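Local coordinates for protein endoglucanase (Thermotoga maritima, PDB 1VHO) that probably acts as a metal-dependent aminopeptidase of the M42 family, with two divalent metal ions expected in each subunit, despite its endoglucanase name, at residues M116-L121 / D139-E144; A98-I103 / V154-A159; C177-K182 / E322-L327. All coordinates share one frame; numbering follows the deposited sequence.

Interaction 1: residues M116-L121 / D139-E144; sequences MLAPHL and DLSLCE
Ala118 and Asp139 are joined by a hydrogen bond from backbone to side chain. Asp139 also forms an Asx turn: it ends strand 137-139, and its carboxylate reaches over the start of the 3-10 segment 140-142. The contact lies at the surface, at the edge of the six-stranded antiparallel sheet, where strand 137-139 is an outermost strand.

The polar part centres on the carboxylate. Ala118 N donates a hydrogen bond to Asp139 OD2 at 2.8 Å, nearly straight at 177°. The N-H comes from above the carboxylate plane. CG of Asp139 is anti to its own backbone N (chi1 -173°), which puts CG on the side facing the 116-121 loop. The other oxygen serves its own segment. Asp139 OD1 accepts from Ser141 N, which closes the Asx turn, and from Ser141 OG at 2.7 Å. Gln81 NE2 is a further donor to OD1, so three donors grip this oxygen and the carboxylate is held against rotation.

Two waters extend the polar link. One donates to Met116 O and accepts from Asp139 N. The other donates to both Ala118 O and Asp139 OD2.

The apolar part is small. It rests on Leu142 CD2, which packs on Ala118 CB at 3.8 Å. Met116, a selenomethionine, crosses Leu142 at about a right angle, but its CE is modelled too close to Leu142 CD1, so the detail of that methyl contact is doubtful. On the neighbouring strand 82-87, Phe82 touches both Leu117 and Asp139. The methyl of Ala118 also meets the serine hydroxyl, with Ala118 CB 3.4 Å from Ser141 OG.

Interaction 2: residues A98-I103 / V154-A159; sequences ASKVRI and VIDQTA
Arg102 reaches over to Asp156, just past the end of strand 152-155. Arg102 CB lies 4.1 Å from Asp156 CB. Arg102 CG sits between the backbone N and the carbonyl carbon (chi1 52°) and packs on Val154 CG2 at 3.7 Å. From CG to NE the chain is extended. CD passes Asp156 OD1, and the guanidinium has Ile155 O over the centre of one face. At the tip, Arg102 NH1 forms a salt bridge to Asp156 OD1 at 3.0 Å, on the anti side of the carboxylate. NH1 also donates to a water held by Gln157 O. NH2 pairs with Asp18. An alanine here would probably leave Asp156 OD1 and Asp18 without this shared cationic partner and open a gap beside Val154 CG2.

The other carboxylate oxygen, Asp156 OD2, is linked through a water to Lys100 NZ. The backbones are tied by Arg102 N to Val154 O, Val154 N to Arg102 O, and Asp156 N to Lys100 O. Arg102 and Val154 form a hydrogen-bonded pair; Val101 and Ile155 form a non-hydrogen-bonded one. Arg102 thus ties the sheet to Asp18, while the backbone bonds make the antiparallel pairing of 100-105 and 152-155, neighbouring inner strands of the six-stranded sheet.

Interaction 3: residues C177-K182 / E322-L327; sequences CGVLVK and ELARLL. With SO4 (sulfate ion), chain D.
Val179 carries most of the contact from the side of helix 171-187. Its CG1 is anti to the backbone N (chi1 170°) and faces the other helix. Val179 CG1 meets Leu323 CG at 3.8 Å and Leu327 CD1 at 4.0 Å. CG2 of Val179 also comes near Leu323 CD2. The valine and Leu323 side chains cross obliquely. Leu180 adds its tip: its CB points away from the other helix, but Leu180 CD2 comes back to Leu327 CD1 at 3.9 Å.

Ala324 marks the close approach of the backbones. Ala324 CB lies 3.5 Å from Val179 O and 3.6 Å from Lys182 CB. The small methyl lets the two helices draw near here, with CA atoms of Val179 and Ala324 5.1 Å apart. The lysine then turns away. Its chain bends at chi2 and chi3, and its NZ forms a salt bridge with Glu185.

These residues form a buried, apolar helix-helix packing. The axes of segments 177-182 and 322-327, which lie on helices 171-187 and 317-333, approach to 8.2 Å and cross at -46°, so their N-to-C directions are inclined to each other. Both helices rest on the mixed eight-stranded sheet. Met226 of strand 222-229 touches Val179, Leu323 and Leu327. Val198 and Phe200 of strand 195-201 touch Leu180. On another side, Leu10 of helix 7-16 packs on Lys182.

Further out, Arg325 points away from helix 171-187. Its guanidinium grips Glu322 side-on, with NE to OE1 and NH2 to OE2, both near its plane. NH2 also donates to His269 O. NH1 of Arg325 holds O3 of a sulfate ion at 2.8 Å, and the same sulfate, probably from the crystallisation liquor, is bound by His269 ND1.

How the interactions relate
Interactions 1 and 2 both lie at the six-stranded antiparallel sheet. Interaction 1 sits at the loops beyond strands 108-113 and 137-139; interaction 2 pairs two strands further in. Their centres are about 17 Å apart. Along the chain, interaction 1 is nested inside the loop closed by interaction 2. Interaction 3 follows both and joins two helices on the mixed eight-stranded sheet. Its centre is about 27 Å from that of interaction 2 and about 44 Å from that of interaction 1. The side chain of Ile155 is about 9 Å from that of Asp172, and the side chain of Leu323 about 9 Å from that of Asp227. Both are predicted zinc ligands, consistent with a site between the two sheets.

Interaction 1: residues M116-L121 / D139-E144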
HETATM    1  N   MSE A 116      12.094  21.650  12.361  1.00 17.68           N
HETATM    2  CA  MSE A 116      11.980  23.062  12.294  1.00 18.06           C
HETATM    3  C   MSE A 116      12.008  23.703  13.683  1.00 17.04           C
HETATM    4  O   MSE A 116      11.197  23.358  14.511  1.00 17.75           O
HETATM    5  CB  MSE A 116      10.644  23.502  11.611  1.00 17.20           C
HETATM    6  CG  MSE A 116      10.645  25.050  11.413  1.00 21.93           C
HETATM    7 SE   MSE A 116       8.983  25.435  10.408  1.00 43.80          SE
HETATM    8  CE  MSE A 116       7.758  25.446  11.784  1.00 28.59           C
ATOM      9  N   LEU A 117      12.840  24.719  13.881  1.00 18.50           N
ATOM     10  CA  LEU A 117      12.855  25.407  15.169  1.00 18.53           C
ATOM     11  C   LEU A 117      11.977  26.661  15.083  1.00 19.27           C
ATOM     12  O   LEU A 117      11.951  27.314  14.034  1.00 18.35           O
ATOM     13  CB  LEU A 117      14.292  25.955  15.471  1.00 17.60           C
ATOM     14  CG  LEU A 117      15.355  24.843  15.638  1.00 20.73           C
ATOM     15  CD1 LEU A 117      16.758  25.432  15.750  1.00 23.36           C
ATOM     16  CD2 LEU A 117      14.993  23.983  16.827  1.00 22.28           C
ATOM     17  N   ALA A 118      11.337  27.004  16.184  1.00 17.15           N
ATOM     18  CA  ALA A 118      10.581  28.262  16.249  1.00 16.43           C
ATOM     19  C   ALA A 118      11.620  29.403  16.179  1.00 16.79           C
ATOM     20  O   ALA A 118      12.779  29.190  16.578  1.00 15.87           O
ATOM     21  CB  ALA A 118       9.924  28.381  17.631  1.00 17.61           C
ATOM     22  N   PRO A 119      11.291  30.529  15.592  1.00 16.19           N
ATOM     23  CA  PRO A 119      12.231  31.643  15.503  1.00 15.54           C
ATOM     24  C   PRO A 119      12.911  31.900  16.846  1.00 16.67           C
ATOM     25  O   PRO A 119      12.243  32.082  17.850  1.00 15.13           O
ATOM     26  CB  PRO A 119      11.368  32.808  15.084  1.00 16.30           C
ATOM     27  CG  PRO A 119      10.222  32.151  14.295  1.00 18.30           C
ATOM     28  CD  PRO A 119       9.938  30.885  15.067  1.00 16.00           C
ATOM     29  N   HIS A 120      14.244  31.873  16.857  1.00 16.84           N
ATOM     30  CA  HIS A 120      14.989  32.132  18.085  1.00 17.14           C
ATOM     31  C   HIS A 120      16.449  32.462  17.719  1.00 16.08           C
ATOM     32  O   HIS A 120      17.018  31.803  16.830  1.00 17.69           O
ATOM     33  CB  HIS A 120      14.983  30.816  18.944  1.00 18.16           C
ATOM     34  CG  HIS A 120      15.645  31.096  20.267  1.00 16.79           C
ATOM     35  ND1 HIS A 120      15.040  31.752  21.313  1.00 19.11           N
ATOM     36  CD2 HIS A 120      16.958  30.894  20.644  1.00 20.66           C
ATOM     37  CE1 HIS A 120      15.911  31.904  22.308  1.00 21.67           C
ATOM     38  NE2 HIS A 120      17.053  31.385  21.933  1.00 20.76           N
ATOM     39  N   LEU A 121      17.006  33.520  18.282  1.00 16.74           N
ATOM     40  CA  LEU A 121      18.406  33.878  18.035  1.00 19.02           C
ATOM     41  C   LEU A 121      19.249  32.996  18.993  1.00 21.08           C
ATOM     42  O   LEU A 121      19.212  33.181  20.215  1.00 20.34           O
ATOM     43  CB  LEU A 121      18.725  35.333  18.269  1.00 15.93           C
ATOM     44  CG  LEU A 121      20.201  35.758  18.087  1.00 19.42           C
ATOM     45  CD1 LEU A 121      20.716  35.502  16.684  1.00 22.20           C
ATOM     46  CD2 LEU A 121      20.339  37.264  18.421  1.00 23.18           C
ATOM     47  N   ASP A 139       9.373  21.068  17.353  1.00 17.46           N
ATOM     48  CA  ASP A 139       9.484  22.126  18.365  1.00 17.50           C
ATOM     49  C   ASP A 139       8.083  22.378  18.922  1.00 19.75           C
ATOM     50  O   ASP A 139       7.220  22.925  18.221  1.00 18.21           O
ATOM     51  CB  ASP A 139      10.095  23.378  17.723  1.00 18.62           C
ATOM     52  CG  ASP A 139      10.420  24.502  18.706  1.00 19.03           C
ATOM     53  OD1 ASP A 139       9.715  24.632  19.723  1.00 17.89           O
ATOM     54  OD2 ASP A 139      11.350  25.267  18.382  1.00 18.58           O
ATOM     55  N   LEU A 140       7.835  21.940  20.136  1.00 19.25           N
ATOM     56  CA  LEU A 140       6.560  22.048  20.841  1.00 23.04           C
ATOM     57  C   LEU A 140       6.046  23.439  21.070  1.00 26.10           C
ATOM     58  O   LEU A 140       4.824  23.646  21.197  1.00 24.79           O
ATOM     59  CB  LEU A 140       6.644  21.326  22.185  1.00 28.70           C
ATOM     60  CG  LEU A 140       6.211  19.866  22.277  1.00 35.45           C
ATOM     61  CD1 LEU A 140       6.250  19.135  20.947  1.00 36.10           C
ATOM     62  CD2 LEU A 140       7.070  19.151  23.315  1.00 35.64           C
ATOM     63  N   SER A 141       6.916  24.464  21.037  1.00 25.27           N
ATOM     64  CA  SER A 141       6.456  25.827  21.235  1.00 26.71           C
ATOM     65  C   SER A 141       5.629  26.273  20.037  1.00 28.99           C
ATOM     66  O   SER A 141       4.996  27.331  20.107  1.00 31.76           O
ATOM     67  CB  SER A 141       7.645  26.769  21.485  1.00 22.10           C
ATOM     68  OG  SER A 141       8.376  26.896  20.301  1.00 24.44           O
ATOM     69  N   LEU A 142       5.676  25.553  18.920  1.00 28.43           N
ATOM     70  CA  LEU A 142       4.919  25.830  17.729  1.00 28.49           C
ATOM     71  C   LEU A 142       3.547  25.151  17.733  1.00 31.43           C
ATOM     72  O   LEU A 142       2.757  25.430  16.825  1.00 32.22           O
ATOM     73  CB  LEU A 142       5.662  25.392  16.457  1.00 25.27           C
ATOM     74  CG  LEU A 142       6.947  26.189  16.162  1.00 25.02           C
ATOM     75  CD1 LEU A 142       7.743  25.608  15.027  1.00 22.96           C
ATOM     76  CD2 LEU A 142       6.651  27.660  15.903  1.00 28.77           C
ATOM     77  N   CYS A 143       3.236  24.276  18.672  1.00 33.49           N
ATOM     78  CA  CYS A 143       1.927  23.635  18.642  1.00 38.15           C
ATOM     79  C   CYS A 143       0.859  24.446  19.373  1.00 39.46           C
ATOM     80  O   CYS A 143       1.134  25.182  20.299  1.00 37.87           O
ATOM     81  CB  CYS A 143       1.891  22.228  19.231  1.00 42.19           C
ATOM     82  SG  CYS A 143       3.298  21.202  18.997  1.00 38.31           S
ATOM     83  N   GLU A 144      -0.378  24.104  18.996  1.00 41.44           N
ATOM     84  CA  GLU A 144      -1.526  24.791  19.594  1.00 45.21           C
ATOM     85  C   GLU A 144      -1.637  24.439  21.065  1.00 45.80           C
ATOM     86  O   GLU A 144      -1.755  25.322  21.919  1.00 47.86           O
ATOM     87  CB  GLU A 144      -2.793  24.425  18.821  1.00 47.96           C
ATOM     88  CG  GLU A 144      -2.703  24.870  17.353  1.00 53.52           C
ATOM     89  CD  GLU A 144      -2.503  26.375  17.259  1.00 57.05           C
ATOM     90  OE1 GLU A 144      -1.531  26.798  16.592  1.00 60.49           O
ATOM     91  OE2 GLU A 144      -3.297  27.115  17.874  1.00 57.48           O
TER
HETATM   92  O   HOH W   1       9.048  21.669  14.527  1.00 18.16           O
HETATM   93  O   HOH W   2      13.156  27.439  18.707  1.00 20.79           O

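Interaction 2: residues A98-I103 / V154-A159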
ATOM      1  N   ALA A  98      10.499  12.644   5.423  1.00 46.38           N
ATOM      2  CA  ALA A  98       9.344  13.323   5.985  1.00 42.36           C
ATOM      3  C   ALA A  98       9.662  14.756   6.385  1.00 38.47           C
ATOM      4  O   ALA A  98      10.751  15.017   6.917  1.00 39.38           O
ATOM      5  CB  ALA A  98       8.939  12.556   7.265  1.00 41.91           C
ATOM      6  N   SER A  99       8.770  15.686   6.070  1.00 32.75           N
ATOM      7  CA  SER A  99       9.039  17.071   6.526  1.00 26.96           C
ATOM      8  C   SER A  99       7.788  17.482   7.295  1.00 23.32           C
ATOM      9  O   SER A  99       7.807  17.439   8.535  1.00 22.31           O
ATOM     10  CB  SER A  99       9.479  18.000   5.437  1.00 26.80           C
ATOM     11  OG  SER A  99       9.421  19.362   5.833  1.00 24.19           O
ATOM     12  N   LYS A 100       6.684  17.733   6.592  1.00 18.11           N
ATOM     13  CA  LYS A 100       5.433  18.076   7.281  1.00 15.80           C
ATOM     14  C   LYS A 100       4.819  16.785   7.852  1.00 16.36           C
ATOM     15  O   LYS A 100       4.679  15.740   7.171  1.00 15.98           O
ATOM     16  CB  LYS A 100       4.423  18.699   6.298  1.00 14.19           C
ATOM     17  CG  LYS A 100       4.706  20.203   5.993  1.00 16.73           C
ATOM     18  CD  LYS A 100       3.725  20.743   4.915  1.00 18.44           C
ATOM     19  CE  LYS A 100       2.293  20.615   5.395  1.00 20.25           C
ATOM     20  NZ  LYS A 100       1.296  21.211   4.434  1.00 29.18           N
ATOM     21  N   VAL A 101       4.379  16.876   9.109  1.00 15.81           N
ATOM     22  CA  VAL A 101       3.747  15.809   9.806  1.00 16.23           C
ATOM     23  C   VAL A 101       2.479  16.288  10.517  1.00 13.38           C
ATOM     24  O   VAL A 101       2.321  17.486  10.746  1.00 15.67           O
ATOM     25  CB  VAL A 101       4.590  15.085  10.891  1.00 20.18           C
ATOM     26  CG1 VAL A 101       5.702  14.280  10.240  1.00 20.70           C
ATOM     27  CG2 VAL A 101       5.150  16.117  11.908  1.00 17.98           C
ATOM     28  N   ARG A 102       1.550  15.359  10.681  1.00 12.84           N
ATOM     29  CA  ARG A 102       0.323  15.664  11.423  1.00 13.06           C
ATOM     30  C   ARG A 102       0.276  14.650  12.573  1.00 14.47           C
ATOM     31  O   ARG A 102       0.489  13.467  12.352  1.00 14.30           O
ATOM     32  CB  ARG A 102      -0.962  15.702  10.628  1.00 14.75           C
ATOM     33  CG  ARG A 102      -1.227  14.454   9.763  1.00 14.02           C
ATOM     34  CD  ARG A 102      -2.332  14.831   8.747  1.00 18.32           C
ATOM     35  NE  ARG A 102      -2.827  13.688   7.975  1.00 16.90           N
ATOM     36  CZ  ARG A 102      -3.153  13.810   6.654  1.00 18.18           C
ATOM     37  NH1 ARG A 102      -3.000  14.983   6.006  1.00 15.42           N
ATOM     38  NH2 ARG A 102      -3.691  12.786   6.026  1.00 14.41           N
ATOM     39  N   ILE A 103       0.024  15.164  13.786  1.00 14.43           N
ATOM     40  CA  ILE A 103       0.086  14.288  14.956  1.00 14.84           C
ATOM     41  C   ILE A 103      -1.240  14.172  15.679  1.00 14.92           C
ATOM     42  O   ILE A 103      -1.883  15.201  15.954  1.00 16.02           O
ATOM     43  CB  ILE A 103       1.141  14.882  15.952  1.00 17.65           C
ATOM     44  CG1 ILE A 103       2.442  15.214  15.247  1.00 18.07           C
ATOM     45  CG2 ILE A 103       1.366  13.842  17.083  1.00 15.55           C
ATOM     46  CD1 ILE A 103       3.575  15.744  16.146  1.00 17.81           C
ATOM     47  N   VAL A 154       1.819  11.023  11.256  1.00 14.01           N
ATOM     48  CA  VAL A 154       1.981  10.457   9.925  1.00 14.53           C
ATOM     49  C   VAL A 154       2.416  11.646   9.038  1.00 15.92           C
ATOM     50  O   VAL A 154       2.366  12.794   9.485  1.00 14.31           O
ATOM     51  CB  VAL A 154       0.690   9.841   9.367  1.00 16.38           C
ATOM     52  CG1 VAL A 154       0.282   8.596  10.208  1.00 17.18           C
ATOM     53  CG2 VAL A 154      -0.424  10.885   9.426  1.00 15.40           C
ATOM     54  N   ILE A 155       2.773  11.374   7.802  1.00 15.07           N
ATOM     55  CA  ILE A 155       3.135  12.450   6.869  1.00 14.97           C
ATOM     56  C   ILE A 155       1.897  13.274   6.554  1.00 14.96           C
ATOM     57  O   ILE A 155       0.786  12.775   6.346  1.00 14.11           O
ATOM     58  CB  ILE A 155       3.656  11.786   5.560  1.00 15.15           C
ATOM     59  CG1 ILE A 155       5.026  11.181   5.829  1.00 18.19           C
ATOM     60  CG2 ILE A 155       3.727  12.805   4.421  1.00 15.92           C
ATOM     61  CD1 ILE A 155       6.064  12.177   6.202  1.00 25.07           C
ATOM     62  N   ASP A 156       2.050  14.609   6.573  1.00 13.26           N
ATOM     63  CA  ASP A 156       0.914  15.488   6.309  1.00 16.00           C
ATOM     64  C   ASP A 156       0.976  15.905   4.822  1.00 16.30           C
ATOM     65  O   ASP A 156       1.724  16.800   4.502  1.00 14.89           O
ATOM     66  CB  ASP A 156       0.969  16.712   7.207  1.00 14.76           C
ATOM     67  CG  ASP A 156      -0.183  17.673   7.086  1.00 19.52           C
ATOM     68  OD1 ASP A 156      -1.236  17.373   6.465  1.00 18.88           O
ATOM     69  OD2 ASP A 156      -0.077  18.814   7.593  1.00 19.11           O
ATOM     70  N   GLN A 157       0.290  15.163   3.985  1.00 14.62           N
ATOM     71  CA  GLN A 157       0.293  15.427   2.538  1.00 15.65           C
ATOM     72  C   GLN A 157      -1.115  15.252   1.969  1.00 13.43           C
ATOM     73  O   GLN A 157      -1.749  14.208   2.223  1.00 14.54           O
ATOM     74  CB  GLN A 157       1.164  14.377   1.819  1.00 15.80           C
ATOM     75  CG  GLN A 157       1.283  14.573   0.285  1.00 15.18           C
ATOM     76  CD  GLN A 157       2.104  15.791  -0.056  1.00 19.48           C
ATOM     77  OE1 GLN A 157       3.076  16.156   0.608  1.00 20.78           O
ATOM     78  NE2 GLN A 157       1.806  16.509  -1.169  1.00 17.82           N
ATOM     79  N   THR A 158      -1.503  16.226   1.165  1.00 14.62           N
ATOM     80  CA  THR A 158      -2.834  16.151   0.509  1.00 16.87           C
ATOM     81  C   THR A 158      -2.567  15.688  -0.930  1.00 15.64           C
ATOM     82  O   THR A 158      -1.755  16.315  -1.615  1.00 16.20           O
ATOM     83  CB  THR A 158      -3.466  17.534   0.545  1.00 16.29           C
ATOM     84  OG1 THR A 158      -3.795  17.803   1.952  1.00 14.97           O
ATOM     85  CG2 THR A 158      -4.786  17.606  -0.234  1.00 17.57           C
ATOM     86  N   ALA A 159      -3.195  14.597  -1.350  1.00 14.56           N
ATOM     87  CA  ALA A 159      -2.923  14.094  -2.685  1.00 14.92           C
ATOM     88  C   ALA A 159      -3.411  15.050  -3.788  1.00 15.35           C
ATOM     89  O   ALA A 159      -4.402  15.771  -3.573  1.00 15.46           O
ATOM     90  CB  ALA A 159      -3.600  12.731  -2.868  1.00 15.27           C
TER
HETATM   91  O   HOH W   3      -0.840  21.048   6.231  1.00 24.26           O
HETATM   92  O   HOH W   4       1.590  19.097   2.651  1.00 27.56           O
HETATM   93  O   HOH W   5       2.214  19.755   8.767  1.00 19.36           O
HETATM   94  O   HOH W   6      -4.365  14.237   3.518  1.00 16.05           O

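Interaction 3: residues C177-K182 / E322-L327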
ATOM      1  N   CYS A 177      -3.987  -1.200  -3.071  1.00 13.82           N
ATOM      2  CA  CYS A 177      -5.314  -1.291  -2.485  1.00 14.48           C
ATOM      3  C   CYS A 177      -6.308  -0.820  -3.580  1.00 13.70           C
ATOM      4  O   CYS A 177      -7.318  -1.503  -3.748  1.00 13.79           O
ATOM      5  CB  CYS A 177      -5.482  -0.327  -1.261  1.00 15.25           C
ATOM      6  SG  CYS A 177      -4.506  -0.999   0.155  1.00 14.28           S
ATOM      7  N   GLY A 178      -6.021   0.241  -4.269  1.00 13.99           N
ATOM      8  CA  GLY A 178      -6.861   0.803  -5.342  1.00 15.94           C
ATOM      9  C   GLY A 178      -7.047  -0.272  -6.458  1.00 16.74           C
ATOM     10  O   GLY A 178      -8.147  -0.476  -6.955  1.00 14.87           O
ATOM     11  N   VAL A 179      -5.963  -0.947  -6.837  1.00 15.72           N
ATOM     12  CA  VAL A 179      -6.079  -1.997  -7.880  1.00 15.38           C
ATOM     13  C   VAL A 179      -7.085  -3.062  -7.430  1.00 17.11           C
ATOM     14  O   VAL A 179      -8.012  -3.450  -8.148  1.00 15.31           O
ATOM     15  CB  VAL A 179      -4.730  -2.747  -8.068  1.00 12.46           C
ATOM     16  CG1 VAL A 179      -4.968  -4.004  -8.983  1.00 12.32           C
ATOM     17  CG2 VAL A 179      -3.653  -1.874  -8.652  1.00 13.80           C
ATOM     18  N   LEU A 180      -6.956  -3.510  -6.165  1.00 15.36           N
ATOM     19  CA  LEU A 180      -7.850  -4.586  -5.703  1.00 15.91           C
ATOM     20  C   LEU A 180      -9.290  -4.134  -5.579  1.00 17.16           C
ATOM     21  O   LEU A 180     -10.215  -4.950  -5.831  1.00 16.33           O
ATOM     22  CB  LEU A 180      -7.281  -5.231  -4.436  1.00 17.89           C
ATOM     23  CG  LEU A 180      -5.866  -5.848  -4.634  1.00 18.11           C
ATOM     24  CD1 LEU A 180      -5.520  -6.686  -3.408  1.00 18.09           C
ATOM     25  CD2 LEU A 180      -5.867  -6.752  -5.889  1.00 17.78           C
ATOM     26  N   VAL A 181      -9.488  -2.863  -5.209  1.00 16.84           N
ATOM     27  CA  VAL A 181     -10.897  -2.357  -5.150  1.00 17.60           C
ATOM     28  C   VAL A 181     -11.472  -2.371  -6.571  1.00 17.48           C
ATOM     29  O   VAL A 181     -12.629  -2.840  -6.776  1.00 17.15           O
ATOM     30  CB  VAL A 181     -10.917  -0.924  -4.581  1.00 15.77           C
ATOM     31  CG1 VAL A 181     -12.298  -0.275  -4.811  1.00 16.19           C
ATOM     32  CG2 VAL A 181     -10.631  -0.980  -3.070  1.00 14.51           C
ATOM     33  N   LYS A 182     -10.681  -1.915  -7.538  1.00 15.90           N
ATOM     34  CA  LYS A 182     -11.143  -1.880  -8.950  1.00 16.47           C
ATOM     35  C   LYS A 182     -11.361  -3.293  -9.488  1.00 16.96           C
ATOM     36  O   LYS A 182     -12.282  -3.519 -10.300  1.00 16.34           O
ATOM     37  CB  LYS A 182     -10.191  -1.076  -9.822  1.00 17.20           C
ATOM     38  CG  LYS A 182     -10.162   0.435  -9.518  1.00 21.30           C
ATOM     39  CD  LYS A 182     -11.499   1.131  -9.765  1.00 26.03           C
ATOM     40  CE  LYS A 182     -11.784   1.333 -11.233  1.00 27.51           C
ATOM     41  NZ  LYS A 182     -13.034   2.090 -11.464  1.00 28.23           N
ATOM     42  N   GLU A 322      -5.526  -0.731 -15.617  1.00 16.63           N
ATOM     43  CA  GLU A 322      -5.177  -1.859 -16.487  1.00 17.31           C
ATOM     44  C   GLU A 322      -4.783  -3.079 -15.689  1.00 16.24           C
ATOM     45  O   GLU A 322      -5.133  -4.192 -16.069  1.00 13.96           O
ATOM     46  CB  GLU A 322      -4.093  -1.494 -17.521  1.00 19.14           C
ATOM     47  CG  GLU A 322      -4.653  -0.535 -18.591  1.00 20.90           C
ATOM     48  CD  GLU A 322      -5.632  -1.247 -19.524  1.00 25.03           C
ATOM     49  OE1 GLU A 322      -6.849  -1.239 -19.263  1.00 25.07           O
ATOM     50  OE2 GLU A 322      -5.217  -1.889 -20.503  1.00 26.14           O
ATOM     51  N   LEU A 323      -4.086  -2.916 -14.544  1.00 15.47           N
ATOM     52  CA  LEU A 323      -3.786  -4.092 -13.724  1.00 14.23           C
ATOM     53  C   LEU A 323      -5.081  -4.715 -13.234  1.00 16.54           C
ATOM     54  O   LEU A 323      -5.260  -5.951 -13.172  1.00 14.42           O
ATOM     55  CB  LEU A 323      -2.820  -3.728 -12.576  1.00 14.30           C
ATOM     56  CG  LEU A 323      -2.452  -4.897 -11.657  1.00 17.58           C
ATOM     57  CD1 LEU A 323      -2.098  -6.154 -12.480  1.00 18.94           C
ATOM     58  CD2 LEU A 323      -1.295  -4.589 -10.715  1.00 16.01           C
ATOM     59  N   ALA A 324      -6.013  -3.859 -12.710  1.00 16.35           N
ATOM     60  CA  ALA A 324      -7.264  -4.452 -12.220  1.00 17.12           C
ATOM     61  C   ALA A 324      -8.036  -5.149 -13.374  1.00 15.49           C
ATOM     62  O   ALA A 324      -8.641  -6.185 -13.149  1.00 14.71           O
ATOM     63  CB  ALA A 324      -8.138  -3.314 -11.668  1.00 16.73           C
ATOM     64  N   ARG A 325      -8.006  -4.564 -14.560  1.00 17.34           N
ATOM     65  CA  ARG A 325      -8.679  -5.187 -15.718  1.00 18.97           C
ATOM     66  C   ARG A 325      -8.067  -6.547 -15.976  1.00 17.98           C
ATOM     67  O   ARG A 325      -8.753  -7.562 -16.152  1.00 16.82           O
ATOM     68  CB  ARG A 325      -8.565  -4.264 -16.970  1.00 19.28           C
ATOM     69  CG  ARG A 325      -9.355  -4.809 -18.180  1.00 21.46           C
ATOM     70  CD  ARG A 325      -9.522  -3.741 -19.252  1.00 24.44           C
ATOM     71  NE  ARG A 325      -8.314  -3.489 -20.053  1.00 22.32           N
ATOM     72  CZ  ARG A 325      -7.988  -4.193 -21.137  1.00 24.53           C
ATOM     73  NH1 ARG A 325      -8.749  -5.208 -21.588  1.00 19.12           N
ATOM     74  NH2 ARG A 325      -6.878  -3.892 -21.792  1.00 19.57           N
ATOM     75  N   LEU A 326      -6.723  -6.622 -16.004  1.00 17.50           N
ATOM     76  CA  LEU A 326      -6.056  -7.907 -16.196  1.00 17.06           C
ATOM     77  C   LEU A 326      -6.403  -8.891 -15.113  1.00 17.34           C
ATOM     78  O   LEU A 326      -6.662 -10.079 -15.403  1.00 16.95           O
ATOM     79  CB  LEU A 326      -4.503  -7.672 -16.111  1.00 16.09           C
ATOM     80  CG  LEU A 326      -3.672  -8.953 -16.208  1.00 21.80           C
ATOM     81  CD1 LEU A 326      -4.021  -9.720 -17.495  1.00 20.22           C
ATOM     82  CD2 LEU A 326      -2.165  -8.605 -16.207  1.00 18.40           C
ATOM     83  N   LEU A 327      -6.401  -8.491 -13.824  1.00 16.16           N
ATOM     84  CA  LEU A 327      -6.685  -9.428 -12.743  1.00 15.26           C
ATOM     85  C   LEU A 327      -8.145  -9.950 -12.838  1.00 17.50           C
ATOM     86  O   LEU A 327      -8.386 -11.135 -12.563  1.00 17.51           O
ATOM     87  CB  LEU A 327      -6.505  -8.862 -11.318  1.00 16.84           C
ATOM     88  CG  LEU A 327      -5.078  -8.419 -10.938  1.00 25.91           C
ATOM     89  CD1 LEU A 327      -5.029  -7.968  -9.465  1.00 27.80           C
ATOM     90  CD2 LEU A 327      -4.098  -9.552 -11.150  1.00 22.17           C
TER
HETATM   91  S   SO4 D 352     -11.757  -6.543 -22.509  1.00 59.25           S
HETATM   92  O1  SO4 D 352     -12.048  -5.327 -23.367  1.00 60.63           O
HETATM   93  O2  SO4 D 352     -10.694  -7.312 -23.230  1.00 58.66           O
HETATM   94  O3  SO4 D 352     -11.326  -6.089 -21.157  1.00 57.61           O
HETATM   95  O4  SO4 D 352     -13.010  -7.362 -22.415  1.00 59.72           O